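Local coordinates for DNA repair protein RecO (Deinococcus radiodurans, PDB 1U5K), which acts in recombinational DNA repair, probably through the RecF pathway, and binds a zinc ion, at the interface of chains A and B. Residues are numbered along the deposited sequence; one frame, centred on the assembly and turned at random. Chains: chain A/B, hypothetical protein.

Contact 1: the interface of chains A and B. Residues chain A 14, 97, 231; chain B 84-86.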
ATOM      1  N   ARG A  14      10.462  -9.172  -3.570  1.00 25.02           N
ATOM      2  CA  ARG A  14       9.041  -9.356  -3.817  1.00 27.25           C
ATOM      3  C   ARG A  14       8.848 -10.625  -4.645  1.00 27.89           C
ATOM      4  O   ARG A  14       9.620 -10.889  -5.564  1.00 28.23           O
ATOM      5  CB  ARG A  14       8.416  -8.156  -4.539  1.00 27.33           C
ATOM      6  CG  ARG A  14       6.930  -8.013  -4.269  1.00 28.16           C
ATOM      7  CD  ARG A  14       6.265  -6.733  -4.807  1.00 28.79           C
ATOM      8  NE  ARG A  14       6.851  -5.513  -4.254  1.00 25.55           N
ATOM      9  CZ  ARG A  14       7.706  -4.728  -4.892  1.00 32.04           C
ATOM     10  NH1 ARG A  14       8.061  -4.967  -6.150  1.00 33.13           N
ATOM     11  NH2 ARG A  14       8.192  -3.655  -4.289  1.00 28.54           N
ATOM     12  N   GLU A  97      10.757  -2.993   0.800  1.00 19.62           N
ATOM     13  CA  GLU A  97       9.821  -2.101   0.114  1.00 20.30           C
ATOM     14  C   GLU A  97      10.345  -0.659   0.141  1.00 20.61           C
ATOM     15  O   GLU A  97      10.215   0.098  -0.817  1.00 19.29           O
ATOM     16  CB  GLU A  97       8.412  -2.242   0.702  1.00 20.33           C
ATOM     17  CG  GLU A  97       7.751  -3.584   0.407  1.00 20.02           C
ATOM     18  CD  GLU A  97       7.331  -3.750  -1.050  1.00 24.79           C
ATOM     19  OE1 GLU A  97       7.376  -2.785  -1.851  1.00 23.26           O
ATOM     20  OE2 GLU A  97       6.918  -4.869  -1.405  1.00 25.58           O
ATOM     21  N   SER A 231       3.952   3.016  -0.628  1.00 25.41           N
ATOM     22  CA  SER A 231       3.277   1.934   0.082  1.00 23.68           C
ATOM     23  C   SER A 231       4.113   1.288   1.189  1.00 22.33           C
ATOM     24  O   SER A 231       3.634   0.585   2.076  1.00 23.22           O
ATOM     25  CB  SER A 231       2.772   0.912  -0.936  1.00 23.10           C
ATOM     26  OG  SER A 231       3.808   0.328  -1.704  1.00 22.72           O
TER
ATOM     27  N   ALA B  84       1.668  -3.481   1.446  1.00 20.16           N
ATOM     28  CA  ALA B  84       2.851  -2.662   1.248  1.00 21.21           C
ATOM     29  C   ALA B  84       3.404  -2.773  -0.170  1.00 22.31           C
ATOM     30  O   ALA B  84       4.235  -1.962  -0.574  1.00 23.68           O
ATOM     31  CB  ALA B  84       3.904  -3.055   2.245  1.00 20.96           C
ATOM     32  N   GLU B  85       2.944  -3.781  -0.909  1.00 22.85           N
ATOM     33  CA  GLU B  85       3.368  -3.999  -2.281  1.00 22.86           C
ATOM     34  C   GLU B  85       2.618  -2.984  -3.123  1.00 23.19           C
ATOM     35  O   GLU B  85       1.395  -2.897  -2.992  1.00 22.40           O
ATOM     36  CB  GLU B  85       3.055  -5.422  -2.744  1.00 23.07           C
ATOM     37  CG  GLU B  85       3.646  -6.524  -1.878  1.00 24.73           C
ATOM     38  CD  GLU B  85       3.300  -7.923  -2.356  1.00 28.34           C
ATOM     39  OE1 GLU B  85       2.717  -8.075  -3.456  1.00 26.31           O
ATOM     40  OE2 GLU B  85       3.677  -8.865  -1.633  1.00 33.44           O
ATOM     41  N   PRO B  86       3.339  -2.196  -3.918  1.00 23.30           N
ATOM     42  CA  PRO B  86       2.720  -1.080  -4.633  1.00 23.78           C
ATOM     43  C   PRO B  86       1.434  -1.383  -5.400  1.00 23.07           C
ATOM     44  O   PRO B  86       0.520  -0.566  -5.315  1.00 22.23           O
ATOM     45  CB  PRO B  86       3.822  -0.601  -5.586  1.00 24.62           C
ATOM     46  CG  PRO B  86       5.091  -0.956  -4.903  1.00 23.88           C
ATOM     47  CD  PRO B  86       4.806  -2.201  -4.090  1.00 23.93           C
TER
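A:Ser231 reaches across to the end of the 3-10 helix 81-84 of chain B, where its hydroxyl OG donates a hydrogen bond to the backbone O of B:Ala84 at 2.6 Å. The C=O...donor angle is 128° and the hydroxyl stands above the carbonyl plane, so this short bond does not follow a lone-pair direction. A chi1 of 61°, which sets OG between the backbone N and the carbonyl carbon of its own residue, turns the hydroxyl toward chain B. The same oxygen lies 3.7 Å from CG of B:Pro86, the first residue of helix 86-102.

The CD corner of the proline ring also meets an ion pair internal to chain A. CD of B:Pro86 lies 3.5 Å from the carboxylate OE1 of A:Glu97 and 3.7 Å from the guanidinium NH2 of A:Arg14. B:Glu85 runs antiparallel alongside A:Arg14, and their aliphatic parts touch, CD of the arginine to CG of the glutamate at 3.9 Å; their charged groups are not in contact.

In the second shell, A:Arg14 on strand 5-17 grips A:Glu97 on helix 86-102 side-on, which fixes the guanidinium's rotation and joins the two elements. The carboxylate carbon lies at the guanidinium edge, in its plane. NE donates to OE2 on its syn side at 2.9 Å, whereas NH2 donates to OE1 from above the carboxylate plane at 2.7 Å, nearly straight (170° at H).

Contact 2: the interface of chains A and B. Residues chain A 233-234; chain B 51-54, 83, 89.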
ATOM      1  N   ARG A 233       5.244   2.686   3.554  1.00 22.91           N
ATOM      2  CA  ARG A 233       4.786   3.262   4.811  1.00 22.59           C
ATOM      3  C   ARG A 233       3.765   2.432   5.590  1.00 22.61           C
ATOM      4  O   ARG A 233       3.667   2.595   6.796  1.00 21.54           O
ATOM      5  CB  ARG A 233       4.224   4.655   4.585  1.00 23.06           C
ATOM      6  CG  ARG A 233       5.297   5.638   4.193  1.00 24.58           C
ATOM      7  CD  ARG A 233       4.905   6.478   3.033  1.00 34.01           C
ATOM      8  NE  ARG A 233       3.890   7.441   3.364  1.00 39.58           N
ATOM      9  CZ  ARG A 233       2.819   7.729   2.628  1.00 45.85           C
ATOM     10  NH1 ARG A 233       2.491   7.107   1.502  1.00 46.45           N
ATOM     11  NH2 ARG A 233       2.015   8.683   3.072  1.00 49.77           N
ATOM     12  N   GLN A 234       3.122   1.475   4.933  1.00 22.15           N
ATOM     13  CA  GLN A 234       2.338   0.438   5.596  1.00 21.83           C
ATOM     14  C   GLN A 234       3.143  -0.375   6.620  1.00 23.30           C
ATOM     15  O   GLN A 234       2.606  -0.941   7.579  1.00 23.27           O
ATOM     16  CB  GLN A 234       1.792  -0.494   4.519  1.00 21.22           C
ATOM     17  CG  GLN A 234       0.771   0.126   3.596  1.00 21.80           C
ATOM     18  CD  GLN A 234      -0.381   0.713   4.398  1.00 27.49           C
ATOM     19  OE1 GLN A 234      -1.109  -0.011   5.087  1.00 27.23           O
ATOM     20  NE2 GLN A 234      -0.496   2.025   4.377  1.00 26.29           N
TER
ATOM     21  N   ASN B  51      -2.830   3.538  11.049  1.00 28.85           N
ATOM     22  CA  ASN B  51      -2.327   3.473   9.679  1.00 29.39           C
ATOM     23  C   ASN B  51      -3.408   3.025   8.699  1.00 28.73           C
ATOM     24  O   ASN B  51      -4.354   2.306   9.033  1.00 28.26           O
ATOM     25  CB  ASN B  51      -1.090   2.568   9.619  1.00 30.09           C
ATOM     26  CG  ASN B  51      -0.018   3.053   8.642  1.00 35.31           C
ATOM     27  OD1 ASN B  51       1.133   2.588   8.677  1.00 40.43           O
ATOM     28  ND2 ASN B  51      -0.396   3.957   7.751  1.00 29.19           N
ATOM     29  N   LEU B  52      -3.293   3.524   7.476  1.00 27.84           N
ATOM     30  CA  LEU B  52      -4.213   3.211   6.405  1.00 27.70           C
ATOM     31  C   LEU B  52      -4.367   1.701   6.256  1.00 26.03           C
ATOM     32  O   LEU B  52      -3.393   0.962   6.407  1.00 24.80           O
ATOM     33  CB  LEU B  52      -3.667   3.761   5.095  1.00 28.27           C
ATOM     34  CG  LEU B  52      -4.481   4.652   4.170  1.00 35.07           C
ATOM     35  CD1 LEU B  52      -4.064   4.393   2.724  1.00 36.73           C
ATOM     36  CD2 LEU B  52      -5.989   4.678   4.397  1.00 34.10           C
ATOM     37  N   PHE B  53      -5.606   1.283   6.000  1.00 24.02           N
ATOM     38  CA  PHE B  53      -5.998  -0.117   5.858  1.00 24.19           C
ATOM     39  C   PHE B  53      -5.866  -0.981   7.101  1.00 24.36           C
ATOM     40  O   PHE B  53      -6.128  -2.178   7.022  1.00 24.87           O
ATOM     41  CB  PHE B  53      -5.228  -0.756   4.694  1.00 23.83           C
ATOM     42  CG  PHE B  53      -5.236   0.090   3.473  1.00 23.15           C
ATOM     43  CD1 PHE B  53      -4.083   0.318   2.752  1.00 25.91           C
ATOM     44  CD2 PHE B  53      -6.431   0.665   3.055  1.00 27.16           C
ATOM     45  CE1 PHE B  53      -4.123   1.113   1.627  1.00 25.65           C
ATOM     46  CE2 PHE B  53      -6.463   1.507   1.970  1.00 27.08           C
ATOM     47  CZ  PHE B  53      -5.298   1.695   1.228  1.00 25.85           C
ATOM     48  N   HIS B  54      -5.452  -0.413   8.230  1.00 24.47           N
ATOM     49  CA  HIS B  54      -5.436  -1.176   9.468  1.00 25.26           C
ATOM     50  C   HIS B  54      -6.826  -1.333  10.077  1.00 24.51           C
ATOM     51  O   HIS B  54      -7.684  -0.457   9.968  1.00 23.30           O
ATOM     52  CB  HIS B  54      -4.480  -0.576  10.503  1.00 26.02           C
ATOM     53  CG  HIS B  54      -3.029  -0.771  10.184  1.00 28.65           C
ATOM     54  ND1 HIS B  54      -2.033  -0.433  11.074  1.00 31.13           N
ATOM     55  CD2 HIS B  54      -2.408  -1.275   9.093  1.00 28.17           C
ATOM     56  CE1 HIS B  54      -0.862  -0.759  10.555  1.00 31.36           C
ATOM     57  NE2 HIS B  54      -1.057  -1.259   9.348  1.00 31.77           N
ATOM     58  N   LEU B  83      -0.198  -5.439   1.669  1.00 20.75           N
ATOM     59  CA  LEU B  83      -0.657  -4.164   1.125  1.00 20.75           C
ATOM     60  C   LEU B  83       0.478  -3.145   0.965  1.00 20.55           C
ATOM     61  O   LEU B  83       0.289  -2.077   0.394  1.00 21.53           O
ATOM     62  CB  LEU B  83      -1.796  -3.588   1.970  1.00 20.69           C
ATOM     63  CG  LEU B  83      -3.103  -4.385   1.912  1.00 22.49           C
ATOM     64  CD1 LEU B  83      -4.204  -3.690   2.668  1.00 23.18           C
ATOM     65  CD2 LEU B  83      -3.564  -4.735   0.491  1.00 21.39           C
ATOM     66  N   TYR B  89      -1.322  -2.126  -2.896  1.00 21.89           N
ATOM     67  CA  TYR B  89      -1.654  -0.878  -2.230  1.00 22.03           C
ATOM     68  C   TYR B  89      -2.610  -0.079  -3.105  1.00 22.10           C
ATOM     69  O   TYR B  89      -3.605   0.443  -2.597  1.00 22.83           O
ATOM     70  CB  TYR B  89      -0.401  -0.048  -1.935  1.00 21.79           C
ATOM     71  CG  TYR B  89      -0.600   1.242  -1.178  1.00 21.27           C
ATOM     72  CD1 TYR B  89      -0.502   1.274   0.213  1.00 27.07           C
ATOM     73  CD2 TYR B  89      -0.768   2.439  -1.845  1.00 25.25           C
ATOM     74  CE1 TYR B  89      -0.620   2.445   0.921  1.00 28.50           C
ATOM     75  CE2 TYR B  89      -0.921   3.627  -1.155  1.00 31.61           C
ATOM     76  CZ  TYR B  89      -0.832   3.619   0.219  1.00 32.65           C
ATOM     77  OH  TYR B  89      -0.939   4.797   0.898  1.00 35.32           O
TER
HETATM   78  O   HOH W   1       0.727  -2.876   7.684  1.00 22.06           O
HETATM   79  O   HOH W   2       0.699   4.238   3.665  1.00 37.89           O
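The 3-10 helix 231-235 of chain A projects A:Gln234 between the loop 51-54 of chain B and the start of helix 86-102, with the 3-10 helix 81-84 bordering it. The glutamine loses 116 Å² of surface to chain B, against 27 Å² for A:Arg233, so it carries most of chain A's part here. The bend at chi2 (-55°) turns the amide toward the edge of the B:Tyr89 ring. The amide carbon CD lies at that edge and in the ring's plane, while amide and ring planes are turned 55° apart: an edge contact and not a stack. CG of A:Gln234 lies 3.8 Å from CD1 of B:Tyr89. CD1 of the B:Phe53 ring lies 3.8 Å from the amide oxygen OE1 of A:Gln234, the side chains crossing at about a right angle.

As modelled, the amide oxygen OE1 faces the backbone O of B:Leu52 at 2.8 Å, two acceptors in a clash, so the amide orientation is doubtful. Exchanging O and N would place a donor on that carbonyl and an acceptor toward water 2, which now lies 2.6 Å from NE2. A similar doubt attaches to the side-chain amide of B:Asn51, whose OD1 sits 3.2 Å from the backbone O of A:Arg233.

Water 1 makes a less ambiguous link, from the backbone of A:Gln234 to the side chain of B:His54. It is hydrogen-bonded to the carbonyl O of A:Gln234 and to the imidazole NE2 of B:His54, with 157° at H for the latter. One face of the B:His54 imidazole carries CB of B:Asn51, 3.4 Å above the plane and toward the rim. Water 1 stands 2.9 Å from NE2 of B:His54 and 2.7 Å from O of A:Gln234.

The C-alpha centres of contact 1 and contact 2 lie about 10 Å apart. Both draw on the 3-10 helix 231-235 of chain A, and on the 3-10 helix 81-84 and helix 86-102 of chain B, so one short segment of A spans the start of that helix. Contact 1 adds strand 5-17 and helix 86-102 of chain A, whereas contact 2 adds the loop 51-54 of chain B. Helix 86-102 thus takes part from both chains, but with different residues and surroundings, in keeping with an interface that is not an exact two-fold. The structure alone does not show whether this pairing is biological.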